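Local atomic coordinates of anti-sigma-E factor ChrR (Rhodobacter sphaeroides, PDB entry 2Z2S), a protein that holds the extracytoplasmic function sigma factor RpoE (sigma-E) in an inactive form as a zinc-binding anti-sigma factor that responds to singlet oxygen. Residues D9-A14 and R144-T149; F24-A29 and L119-E124; L32-E37 and L148-Q153. All coordinates share one frame; numbering follows the deposited sequence.

Contact 1: D9-A14 and R144-T149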
ATOM      1  N   ASP B   9      -7.091  -6.379  10.018  1.00 35.20           N
ATOM      2  CA  ASP B   9      -7.403  -4.969   9.881  1.00 35.61           C
ATOM      3  C   ASP B   9      -6.323  -4.106  10.497  1.00 34.86           C
ATOM      4  O   ASP B   9      -6.036  -3.026   9.985  1.00 33.01           O
ATOM      5  CB  ASP B   9      -8.757  -4.646  10.520  1.00 37.85           C
ATOM      6  CG  ASP B   9      -9.929  -5.268   9.760  1.00 43.33           C
ATOM      7  OD1 ASP B   9      -9.855  -5.325   8.513  1.00 45.26           O
ATOM      8  OD2 ASP B   9     -10.928  -5.679  10.407  1.00 45.36           O
ATOM      9  N   ALA B  10      -5.722  -4.594  11.585  1.00 34.84           N
ATOM     10  CA  ALA B  10      -4.669  -3.863  12.289  1.00 32.59           C
ATOM     11  C   ALA B  10      -3.392  -3.774  11.450  1.00 32.63           C
ATOM     12  O   ALA B  10      -2.657  -2.785  11.499  1.00 34.07           O
ATOM     13  CB  ALA B  10      -4.389  -4.515  13.597  1.00 29.40           C
ATOM     14  N   LEU B  11      -3.116  -4.802  10.670  1.00 31.50           N
ATOM     15  CA  LEU B  11      -1.940  -4.744   9.826  1.00 30.98           C
ATOM     16  C   LEU B  11      -2.209  -3.868   8.595  1.00 30.60           C
ATOM     17  O   LEU B  11      -1.298  -3.227   8.059  1.00 31.97           O
ATOM     18  CB  LEU B  11      -1.533  -6.145   9.385  1.00 30.91           C
ATOM     19  CG  LEU B  11      -0.675  -6.948  10.349  1.00 28.67           C
ATOM     20  CD1 LEU B  11      -0.186  -8.199   9.645  1.00 26.58           C
ATOM     21  CD2 LEU B  11       0.485  -6.102  10.793  1.00 27.65           C
ATOM     22  N   LEU B  12      -3.457  -3.853   8.141  1.00 29.19           N
ATOM     23  CA  LEU B  12      -3.842  -3.040   6.999  1.00 27.99           C
ATOM     24  C   LEU B  12      -3.829  -1.566   7.385  1.00 27.79           C
ATOM     25  O   LEU B  12      -3.485  -0.709   6.575  1.00 27.86           O
ATOM     26  CB  LEU B  12      -5.222  -3.450   6.515  1.00 28.79           C
ATOM     27  CG  LEU B  12      -5.235  -4.215   5.192  1.00 29.37           C
ATOM     28  CD1 LEU B  12      -4.061  -5.166   5.041  1.00 29.82           C
ATOM     29  CD2 LEU B  12      -6.521  -4.954   5.133  1.00 29.46           C
ATOM     30  N   THR B  13      -4.211  -1.268   8.622  1.00 27.24           N
ATOM     31  CA  THR B  13      -4.175   0.113   9.101  1.00 25.78           C
ATOM     32  C   THR B  13      -2.715   0.589   9.222  1.00 26.83           C
ATOM     33  O   THR B  13      -2.392   1.744   8.908  1.00 24.63           O
ATOM     34  CB  THR B  13      -4.856   0.257  10.467  1.00 22.58           C
ATOM     35  OG1 THR B  13      -6.230  -0.116  10.344  1.00 22.58           O
ATOM     36  CG2 THR B  13      -4.783   1.697  10.952  1.00 19.52           C
ATOM     37  N   ALA B  14      -1.843  -0.303   9.681  1.00 27.50           N
ATOM     38  CA  ALA B  14      -0.436   0.043   9.812  1.00 29.74           C
ATOM     39  C   ALA B  14       0.154   0.258   8.429  1.00 30.96           C
ATOM     40  O   ALA B  14       0.901   1.212   8.220  1.00 32.70           O
ATOM     41  CB  ALA B  14       0.329  -1.054  10.529  1.00 30.41           C
ATOM     42  N   ARG B 144       8.737 -13.897  19.428  1.00 85.84           N
ATOM     43  CA  ARG B 144       8.580 -12.873  20.453  1.00 84.11           C
ATOM     44  C   ARG B 144       7.560 -11.837  20.009  1.00 82.38           C
ATOM     45  O   ARG B 144       6.870 -11.243  20.836  1.00 82.47           O
ATOM     46  CB  ARG B 144       9.919 -12.194  20.713  1.00 83.69           C
ATOM     47  N   GLY B 145       7.495 -11.617  18.697  1.00 80.11           N
ATOM     48  CA  GLY B 145       6.571 -10.650  18.139  1.00 76.81           C
ATOM     49  C   GLY B 145       5.537 -11.252  17.204  1.00 73.75           C
ATOM     50  O   GLY B 145       4.753 -12.123  17.597  1.00 74.28           O
ATOM     51  N   LEU B 146       5.555 -10.803  15.954  1.00 69.04           N
ATOM     52  CA  LEU B 146       4.595 -11.254  14.966  1.00 63.98           C
ATOM     53  C   LEU B 146       5.221 -11.861  13.710  1.00 60.43           C
ATOM     54  O   LEU B 146       6.157 -11.310  13.146  1.00 60.33           O
ATOM     55  CB  LEU B 146       3.699 -10.066  14.612  1.00 63.74           C
ATOM     56  CG  LEU B 146       2.707 -10.130  13.457  1.00 63.82           C
ATOM     57  CD1 LEU B 146       1.336  -9.687  13.936  1.00 64.63           C
ATOM     58  CD2 LEU B 146       3.196  -9.235  12.324  1.00 64.69           C
ATOM     59  N   GLU B 147       4.698 -13.004  13.280  1.00 56.37           N
ATOM     60  CA  GLU B 147       5.192 -13.674  12.083  1.00 52.40           C
ATOM     61  C   GLU B 147       4.107 -13.668  10.999  1.00 50.56           C
ATOM     62  O   GLU B 147       2.958 -14.026  11.276  1.00 49.22           O
ATOM     63  CB  GLU B 147       5.584 -15.110  12.423  1.00 52.10           C
ATOM     64  N   LEU B 148       4.474 -13.249   9.783  1.00 48.17           N
ATOM     65  CA  LEU B 148       3.561 -13.218   8.633  1.00 45.63           C
ATOM     66  C   LEU B 148       4.045 -14.179   7.563  1.00 44.91           C
ATOM     67  O   LEU B 148       5.205 -14.132   7.161  1.00 44.73           O
ATOM     68  CB  LEU B 148       3.501 -11.834   8.004  1.00 45.72           C
ATOM     69  CG  LEU B 148       2.864 -10.697   8.792  1.00 47.11           C
ATOM     70  CD1 LEU B 148       2.760  -9.488   7.879  1.00 45.65           C
ATOM     71  CD2 LEU B 148       1.477 -11.110   9.302  1.00 47.03           C
ATOM     72  N   THR B 149       3.156 -15.037   7.084  1.00 44.33           N
ATOM     73  CA  THR B 149       3.535 -16.000   6.058  1.00 43.45           C
ATOM     74  C   THR B 149       2.567 -15.920   4.887  1.00 41.58           C
ATOM     75  O   THR B 149       1.353 -15.845   5.076  1.00 41.80           O
ATOM     76  CB  THR B 149       3.527 -17.445   6.629  1.00 45.04           C
ATOM     77  OG1 THR B 149       4.251 -17.472   7.866  1.00 45.86           O
ATOM     78  CG2 THR B 149       4.184 -18.423   5.660  1.00 45.87           C
TER

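Contact 2: F24-A29 and L119-E124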
ATOM      1  N   PHE B  24       7.567  -6.589   6.934  1.00 30.43           N
ATOM      2  CA  PHE B  24       6.128  -6.776   6.986  1.00 31.31           C
ATOM      3  C   PHE B  24       5.431  -6.100   5.800  1.00 29.19           C
ATOM      4  O   PHE B  24       4.521  -6.671   5.215  1.00 29.33           O
ATOM      5  CB  PHE B  24       5.572  -6.263   8.327  1.00 34.54           C
ATOM      6  CG  PHE B  24       6.046  -7.059   9.518  1.00 37.38           C
ATOM      7  CD1 PHE B  24       5.980  -8.443   9.507  1.00 39.17           C
ATOM      8  CD2 PHE B  24       6.550  -6.431  10.644  1.00 39.25           C
ATOM      9  CE1 PHE B  24       6.408  -9.186  10.590  1.00 38.57           C
ATOM     10  CE2 PHE B  24       6.980  -7.177  11.735  1.00 39.36           C
ATOM     11  CZ  PHE B  24       6.905  -8.554  11.703  1.00 38.91           C
ATOM     12  N   SER B  25       5.862  -4.896   5.438  1.00 27.02           N
ATOM     13  CA  SER B  25       5.284  -4.199   4.293  1.00 25.79           C
ATOM     14  C   SER B  25       5.440  -5.052   3.050  1.00 25.65           C
ATOM     15  O   SER B  25       4.610  -5.023   2.154  1.00 27.41           O
ATOM     16  CB  SER B  25       5.995  -2.874   4.055  1.00 25.75           C
ATOM     17  OG  SER B  25       5.888  -2.034   5.187  1.00 28.77           O
ATOM     18  N   LEU B  26       6.522  -5.809   2.982  1.00 25.32           N
ATOM     19  CA  LEU B  26       6.743  -6.663   1.830  1.00 24.04           C
ATOM     20  C   LEU B  26       5.700  -7.791   1.744  1.00 22.23           C
ATOM     21  O   LEU B  26       5.161  -8.089   0.688  1.00 20.25           O
ATOM     22  CB  LEU B  26       8.157  -7.244   1.894  1.00 24.52           C
ATOM     23  CG  LEU B  26       8.604  -8.112   0.711  1.00 26.61           C
ATOM     24  CD1 LEU B  26       8.213  -7.432  -0.599  1.00 25.64           C
ATOM     25  CD2 LEU B  26      10.140  -8.346   0.776  1.00 25.96           C
ATOM     26  N   VAL B  27       5.406  -8.420   2.863  1.00 20.66           N
ATOM     27  CA  VAL B  27       4.447  -9.499   2.830  1.00 21.75           C
ATOM     28  C   VAL B  27       3.042  -8.983   2.623  1.00 20.70           C
ATOM     29  O   VAL B  27       2.292  -9.504   1.796  1.00 18.63           O
ATOM     30  CB  VAL B  27       4.496 -10.303   4.124  1.00 23.01           C
ATOM     31  CG1 VAL B  27       3.399 -11.324   4.143  1.00 22.80           C
ATOM     32  CG2 VAL B  27       5.840 -10.989   4.239  1.00 27.09           C
ATOM     33  N   VAL B  28       2.683  -7.957   3.380  1.00 21.04           N
ATOM     34  CA  VAL B  28       1.352  -7.391   3.271  1.00 22.66           C
ATOM     35  C   VAL B  28       1.047  -6.944   1.846  1.00 23.63           C
ATOM     36  O   VAL B  28      -0.021  -7.237   1.305  1.00 23.40           O
ATOM     37  CB  VAL B  28       1.186  -6.210   4.208  1.00 21.17           C
ATOM     38  CG1 VAL B  28      -0.159  -5.560   3.987  1.00 22.43           C
ATOM     39  CG2 VAL B  28       1.294  -6.683   5.626  1.00 23.61           C
ATOM     40  N   ALA B  29       1.992  -6.243   1.232  1.00 23.16           N
ATOM     41  CA  ALA B  29       1.794  -5.773  -0.132  1.00 23.43           C
ATOM     42  C   ALA B  29       1.823  -6.882  -1.186  1.00 23.42           C
ATOM     43  O   ALA B  29       1.249  -6.719  -2.254  1.00 24.55           O
ATOM     44  CB  ALA B  29       2.821  -4.695  -0.475  1.00 22.57           C
ATOM     45  N   LEU B 119      15.821 -12.219   2.326  1.00 51.81           N
ATOM     46  CA  LEU B 119      15.646 -11.066   1.458  1.00 51.54           C
ATOM     47  C   LEU B 119      16.186  -9.824   2.161  1.00 51.31           C
ATOM     48  O   LEU B 119      15.951  -9.615   3.353  1.00 50.64           O
ATOM     49  CB  LEU B 119      14.170 -10.894   1.103  1.00 50.77           C
ATOM     50  CG  LEU B 119      13.563 -12.122   0.414  1.00 50.15           C
ATOM     51  CD1 LEU B 119      12.066 -11.953   0.322  1.00 51.40           C
ATOM     52  CD2 LEU B 119      14.157 -12.307  -0.969  1.00 49.24           C
ATOM     53  N   PRO B 120      16.926  -8.986   1.422  1.00 51.81           N
ATOM     54  CA  PRO B 120      17.541  -7.744   1.908  1.00 52.08           C
ATOM     55  C   PRO B 120      16.533  -6.624   2.207  1.00 51.44           C
ATOM     56  O   PRO B 120      15.865  -6.123   1.301  1.00 52.47           O
ATOM     57  CB  PRO B 120      18.478  -7.376   0.764  1.00 52.48           C
ATOM     58  CG  PRO B 120      17.621  -7.747  -0.444  1.00 51.98           C
ATOM     59  CD  PRO B 120      17.097  -9.119  -0.040  1.00 51.50           C
ATOM     60  N   THR B 121      16.437  -6.217   3.466  1.00 49.79           N
ATOM     61  CA  THR B 121      15.496  -5.166   3.828  1.00 50.07           C
ATOM     62  C   THR B 121      15.988  -4.245   4.939  1.00 49.38           C
ATOM     63  O   THR B 121      16.852  -4.606   5.730  1.00 49.42           O
ATOM     64  CB  THR B 121      14.132  -5.753   4.286  1.00 50.31           C
ATOM     65  OG1 THR B 121      14.349  -6.708   5.334  1.00 50.08           O
ATOM     66  CG2 THR B 121      13.404  -6.413   3.121  1.00 49.65           C
ATOM     67  N   GLY B 122      15.417  -3.047   4.984  1.00 47.87           N
ATOM     68  CA  GLY B 122      15.763  -2.096   6.017  1.00 46.37           C
ATOM     69  C   GLY B 122      14.914  -2.511   7.197  1.00 46.12           C
ATOM     70  O   GLY B 122      14.321  -3.585   7.160  1.00 46.02           O
ATOM     71  N   GLY B 123      14.838  -1.680   8.232  1.00 45.69           N
ATOM     72  CA  GLY B 123      14.047  -2.034   9.398  1.00 45.35           C
ATOM     73  C   GLY B 123      14.640  -3.192  10.183  1.00 46.00           C
ATOM     74  O   GLY B 123      15.630  -3.796   9.773  1.00 44.95           O
ATOM     75  N   GLU B 124      14.025  -3.506  11.319  1.00 46.98           N
ATOM     76  CA  GLU B 124      14.488  -4.593  12.162  1.00 47.39           C
ATOM     77  C   GLU B 124      13.558  -5.805  12.162  1.00 48.45           C
ATOM     78  O   GLU B 124      13.330  -6.411  13.204  1.00 50.46           O
ATOM     79  CB  GLU B 124      14.676  -4.092  13.570  1.00 47.79           C
TER

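Contact 3: L32-E37 and L148-Q153. With ZN (zinc ion), chain I.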
ATOM      1  N   LEU B  32      -1.583  -8.067  -1.041  1.00 27.26           N
ATOM      2  CA  LEU B  32      -2.423  -7.067  -1.694  1.00 28.03           C
ATOM      3  C   LEU B  32      -2.407  -7.165  -3.206  1.00 30.08           C
ATOM      4  O   LEU B  32      -3.420  -6.908  -3.859  1.00 33.25           O
ATOM      5  CB  LEU B  32      -2.038  -5.637  -1.282  1.00 24.82           C
ATOM      6  CG  LEU B  32      -2.304  -5.150   0.154  1.00 24.17           C
ATOM      7  CD1 LEU B  32      -2.140  -3.652   0.206  1.00 22.37           C
ATOM      8  CD2 LEU B  32      -3.697  -5.526   0.614  1.00 21.69           C
ATOM      9  N   SER B  33      -1.283  -7.539  -3.792  1.00 29.73           N
ATOM     10  CA  SER B  33      -1.296  -7.628  -5.241  1.00 29.85           C
ATOM     11  C   SER B  33      -1.778  -8.985  -5.731  1.00 27.49           C
ATOM     12  O   SER B  33      -1.807  -9.224  -6.934  1.00 27.69           O
ATOM     13  CB  SER B  33       0.082  -7.365  -5.807  1.00 30.75           C
ATOM     14  OG  SER B  33       0.800  -8.566  -5.746  1.00 34.17           O
ATOM     15  N   LEU B  34      -2.145  -9.864  -4.799  1.00 25.16           N
ATOM     16  CA  LEU B  34      -2.646 -11.195  -5.127  1.00 22.63           C
ATOM     17  C   LEU B  34      -4.101 -11.327  -4.712  1.00 21.52           C
ATOM     18  O   LEU B  34      -4.829 -12.157  -5.252  1.00 21.69           O
ATOM     19  CB  LEU B  34      -1.836 -12.279  -4.408  1.00 24.18           C
ATOM     20  CG  LEU B  34      -0.399 -12.626  -4.861  1.00 26.25           C
ATOM     21  CD1 LEU B  34       0.247 -13.574  -3.871  1.00 27.05           C
ATOM     22  CD2 LEU B  34      -0.397 -13.281  -6.225  1.00 26.40           C
ATOM     23  N   CYS B  35      -4.516 -10.497  -3.760  1.00 19.57           N
ATOM     24  CA  CYS B  35      -5.870 -10.536  -3.229  1.00 18.82           C
ATOM     25  C   CYS B  35      -6.653  -9.201  -3.348  1.00 19.20           C
ATOM     26  O   CYS B  35      -6.469  -8.278  -2.549  1.00 19.87           O
ATOM     27  CB  CYS B  35      -5.789 -11.007  -1.767  1.00 15.60           C
ATOM     28  SG  CYS B  35      -7.221 -10.624  -0.787  1.00 12.52           S
ATOM     29  N   ASP B  36      -7.536  -9.103  -4.341  1.00 18.84           N
ATOM     30  CA  ASP B  36      -8.321  -7.885  -4.537  1.00 18.10           C
ATOM     31  C   ASP B  36      -9.195  -7.490  -3.363  1.00 18.83           C
ATOM     32  O   ASP B  36      -9.576  -6.334  -3.226  1.00 20.64           O
ATOM     33  CB  ASP B  36      -9.187  -7.996  -5.778  1.00 16.33           C
ATOM     34  CG  ASP B  36      -8.408  -7.737  -7.053  1.00 20.16           C
ATOM     35  OD1 ASP B  36      -7.318  -7.138  -6.966  1.00 21.50           O
ATOM     36  OD2 ASP B  36      -8.886  -8.120  -8.142  1.00 19.29           O
ATOM     37  N   GLU B  37      -9.513  -8.443  -2.511  1.00 18.00           N
ATOM     38  CA  GLU B  37     -10.333  -8.142  -1.357  1.00 18.26           C
ATOM     39  C   GLU B  37      -9.552  -7.229  -0.408  1.00 17.32           C
ATOM     40  O   GLU B  37     -10.030  -6.167   0.005  1.00 14.56           O
ATOM     41  CB  GLU B  37     -10.713  -9.455  -0.672  1.00 21.63           C
ATOM     42  CG  GLU B  37     -11.306  -9.310   0.687  1.00 26.43           C
ATOM     43  CD  GLU B  37     -12.378  -8.272   0.711  1.00 28.90           C
ATOM     44  OE1 GLU B  37     -13.206  -8.300  -0.223  1.00 29.69           O
ATOM     45  OE2 GLU B  37     -12.394  -7.438   1.652  1.00 31.90           O
ATOM     46  N   LEU B 148       4.474 -13.249   9.783  1.00 48.17           N
ATOM     47  CA  LEU B 148       3.561 -13.218   8.633  1.00 45.63           C
ATOM     48  C   LEU B 148       4.045 -14.179   7.563  1.00 44.91           C
ATOM     49  O   LEU B 148       5.205 -14.132   7.161  1.00 44.73           O
ATOM     50  CB  LEU B 148       3.501 -11.834   8.004  1.00 45.72           C
ATOM     51  CG  LEU B 148       2.864 -10.697   8.792  1.00 47.11           C
ATOM     52  CD1 LEU B 148       2.760  -9.488   7.879  1.00 45.65           C
ATOM     53  CD2 LEU B 148       1.477 -11.110   9.302  1.00 47.03           C
ATOM     54  N   THR B 149       3.156 -15.037   7.084  1.00 44.33           N
ATOM     55  CA  THR B 149       3.535 -16.000   6.058  1.00 43.45           C
ATOM     56  C   THR B 149       2.567 -15.920   4.887  1.00 41.58           C
ATOM     57  O   THR B 149       1.353 -15.845   5.076  1.00 41.80           O
ATOM     58  CB  THR B 149       3.527 -17.445   6.629  1.00 45.04           C
ATOM     59  OG1 THR B 149       4.251 -17.472   7.866  1.00 45.86           O
ATOM     60  CG2 THR B 149       4.184 -18.423   5.660  1.00 45.87           C
ATOM     61  N   LEU B 150       3.108 -15.933   3.676  1.00 39.60           N
ATOM     62  CA  LEU B 150       2.285 -15.873   2.475  1.00 38.81           C
ATOM     63  C   LEU B 150       2.691 -16.995   1.546  1.00 37.96           C
ATOM     64  O   LEU B 150       3.834 -17.059   1.120  1.00 37.63           O
ATOM     65  CB  LEU B 150       2.465 -14.527   1.767  1.00 37.82           C
ATOM     66  CG  LEU B 150       1.919 -14.303   0.349  1.00 36.52           C
ATOM     67  CD1 LEU B 150       0.410 -14.511   0.264  1.00 36.68           C
ATOM     68  CD2 LEU B 150       2.265 -12.885  -0.053  1.00 36.07           C
ATOM     69  N   VAL B 151       1.750 -17.882   1.248  1.00 37.65           N
ATOM     70  CA  VAL B 151       2.013 -19.003   0.364  1.00 37.38           C
ATOM     71  C   VAL B 151       2.017 -18.506  -1.076  1.00 38.15           C
ATOM     72  O   VAL B 151       1.071 -17.854  -1.519  1.00 39.47           O
ATOM     73  CB  VAL B 151       0.929 -20.075   0.514  1.00 36.78           C
ATOM     74  CG1 VAL B 151       1.276 -21.300  -0.319  1.00 37.58           C
ATOM     75  CG2 VAL B 151       0.784 -20.446   1.968  1.00 36.00           C
ATOM     76  N   LEU B 152       3.077 -18.817  -1.809  1.00 37.99           N
ATOM     77  CA  LEU B 152       3.178 -18.387  -3.196  1.00 38.82           C
ATOM     78  C   LEU B 152       2.926 -19.547  -4.131  1.00 40.37           C
ATOM     79  O   LEU B 152       2.604 -19.352  -5.302  1.00 41.26           O
ATOM     80  CB  LEU B 152       4.561 -17.802  -3.465  1.00 37.60           C
ATOM     81  CG  LEU B 152       4.925 -16.614  -2.574  1.00 36.44           C
ATOM     82  CD1 LEU B 152       6.364 -16.217  -2.805  1.00 37.68           C
ATOM     83  CD2 LEU B 152       3.993 -15.454  -2.872  1.00 36.67           C
ATOM     84  N   GLN B 153       3.085 -20.757  -3.608  1.00 42.38           N
ATOM     85  CA  GLN B 153       2.866 -21.969  -4.385  1.00 44.10           C
ATOM     86  C   GLN B 153       2.542 -23.124  -3.450  1.00 44.97           C
ATOM     87  O   GLN B 153       3.022 -23.179  -2.319  1.00 44.30           O
ATOM     88  CB  GLN B 153       4.106 -22.314  -5.215  1.00 43.24           C
ATOM     89  CG  GLN B 153       3.877 -23.478  -6.163  1.00 44.17           C
ATOM     90  CD  GLN B 153       5.134 -23.914  -6.893  1.00 43.28           C
ATOM     91  OE1 GLN B 153       6.066 -24.433  -6.283  1.00 43.63           O
ATOM     92  NE2 GLN B 153       5.161 -23.709  -8.203  1.00 43.12           N
TER
HETATM   93 ZN    ZN I 204      -6.613 -10.933   1.144  1.00 49.79          ZN

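Contact 1: D9-A14 and R144-T149
Leu11 and Leu148 reach toward each other tip to tip, and the branch that carries the contact is a single methyl, Leu11 CD1. It meets both arms of the facing fork, lying 3.4 Å from Leu148 CD2 and 3.7 Å from Leu148 CD1. With Leu148 CG also near, the methyl points into the opening of the isobutyl fork and does not slide along one side of it. In both residues CG lies beside the backbone N and anti to the carbonyl carbon (chi1 -84° in Leu11, -68° in Leu148), which places the two forks with their ends facing. Because the side chains meet end to end, the CA atoms of Leu11 and Leu148 stand 10.2 Å apart. The second methyl of Leu11 does something different: CD2 turns to Leu146 CD2 at a looser 4.4 Å. Leu146 and Leu148 are two residues apart, and both direct their side chains to the helix, with Leu146 CD2 3.8 Å from Leu148 CG, so Leu11 faces an apolar pair already in mutual contact. Inside the helix, Asp9 O accepts from Thr13 N and from Thr13 OG1, the latter 2.9 Å away; the two donors approach from opposite faces. Helix 9-17 is thus joined to strand 147-151 and the residues leading into it, a strand flanked in its sheet by 187-193 and 168-171. Ile170 of strand 168-171 touches all three leucines, Phe24, Val27 and Val28 of helix 22-32 cover Leu148 as well, and Leu12 turns to Leu45 of helix 36-54.

Contact 2: F24-A29 and L119-E124
The bond from Val28 N to Phe24 O, 2.9 Å long, belongs to the helix that presents Leu26 to Leu119 and Thr121; between the two segments themselves the contact is apolar. One methyl of Leu26 does the touching. Its CD2 lies 4.1 Å from Leu119 CD1, and the two side chains cross at about a right angle, so they meet at one pair of methyls without running alongside each other. Leu26 owes this reach to a CG anti to the backbone N (chi1 -177°), which carries the fork away from the helix toward the loop. The same CD2 approaches Thr121 CG2 at 4.5 Å, a marginal distance. Thr121 nevertheless turns its methyl to the leucine: with chi1 at 54° the hydroxyl is swung off, and Thr121 OG1 is 6.4 Å from Leu26 CD2. The backbones remain well apart, the closest CA atoms being those of Leu26 and Thr121 at 9.1 Å. Tyr97 of helix 94-97 touches Leu26, Leu119 and Thr121 alike and joins the apolar cluster, while a hydrogen bond from Gly122 N to Glu22 OE2 ties the loop to the start of the helix. A chain of another protein packs on Ser25 and Ala29, consistent with a helix of the region that suffices to bind the sigma factor. The arrangement is a domain interface: a helix of the zinc-binding anti-sigma domain rests on a beta-hairpin loop, between the antiparallel strands 115-119 and 126-132, of the cupin-like domain.

Contact 3: L32-E37 and L148-Q153
What sets this contact apart is that Leu34, which packs on Leu150 and Leu152, is followed directly by a zinc ligand, Cys35, whose SG lies 2.0 Å from the zinc ion. The two neighbours serve different sides. Leu34 CD1 leaves the metal behind, 8.9 Å from the zinc, and is the atom that meets the strand: it comes 4.2 Å from Leu150 CD1 and 4.3 Å from Leu152 CD2. A single methyl thus touches two residues, Leu150 on the strand and Leu152 at the corner where the chain turns. The CA-CB bond of Leu150 points to the loop; that of Leu152 does not, and it is the outer part of its chain that approaches. The CA atoms of Leu34 and Leu152 are 9.5 Å apart. In Cys35 a chi1 of 161°, anti to the backbone nitrogen, carries SG to the zinc ion, and the same side chain, at the N-cap position, also caps a backbone N early in helix 36-54. His6, His31 and Cys38 complete the zinc site, and the side chain of Leu150 comes within about 4 Å of that of His31, so the strand also packs beside a metal ligand. Glu37 forms salt bridges with Arg41 and with a basic side chain of another protein's chain. His31, Cys35 and Cys38 have the spacing of the HxxxCxxC signature of zinc-associated anti-sigma (ZAS) factors, with His6 as fourth ligand.

How the contacts relate
All three contacts join the N-terminal anti-sigma domain to the C-terminal cupin-like domain. Their first segments come in chain order on helix 9-17, helix 22-32 and the loop leading into helix 36-54. Contacts 1 and 3 both end on strand 147-151 and share Leu148 and Thr149, whereas contact 2 uses the loop after strand 115-119 of the same antiparallel sheet. Centres lie 12 Å apart for contacts 1 and 2 and 14 Å for the other pairs. Contact 2 is nested within the loop closed by contact 1 and crosses contact 3. Helix 22-32 links them: Phe24 CD1 lies 3.8 Å from Leu148 CD1. The sigma-binding and singlet-oxygen-responsive regions are thus packed against each other through one sheet.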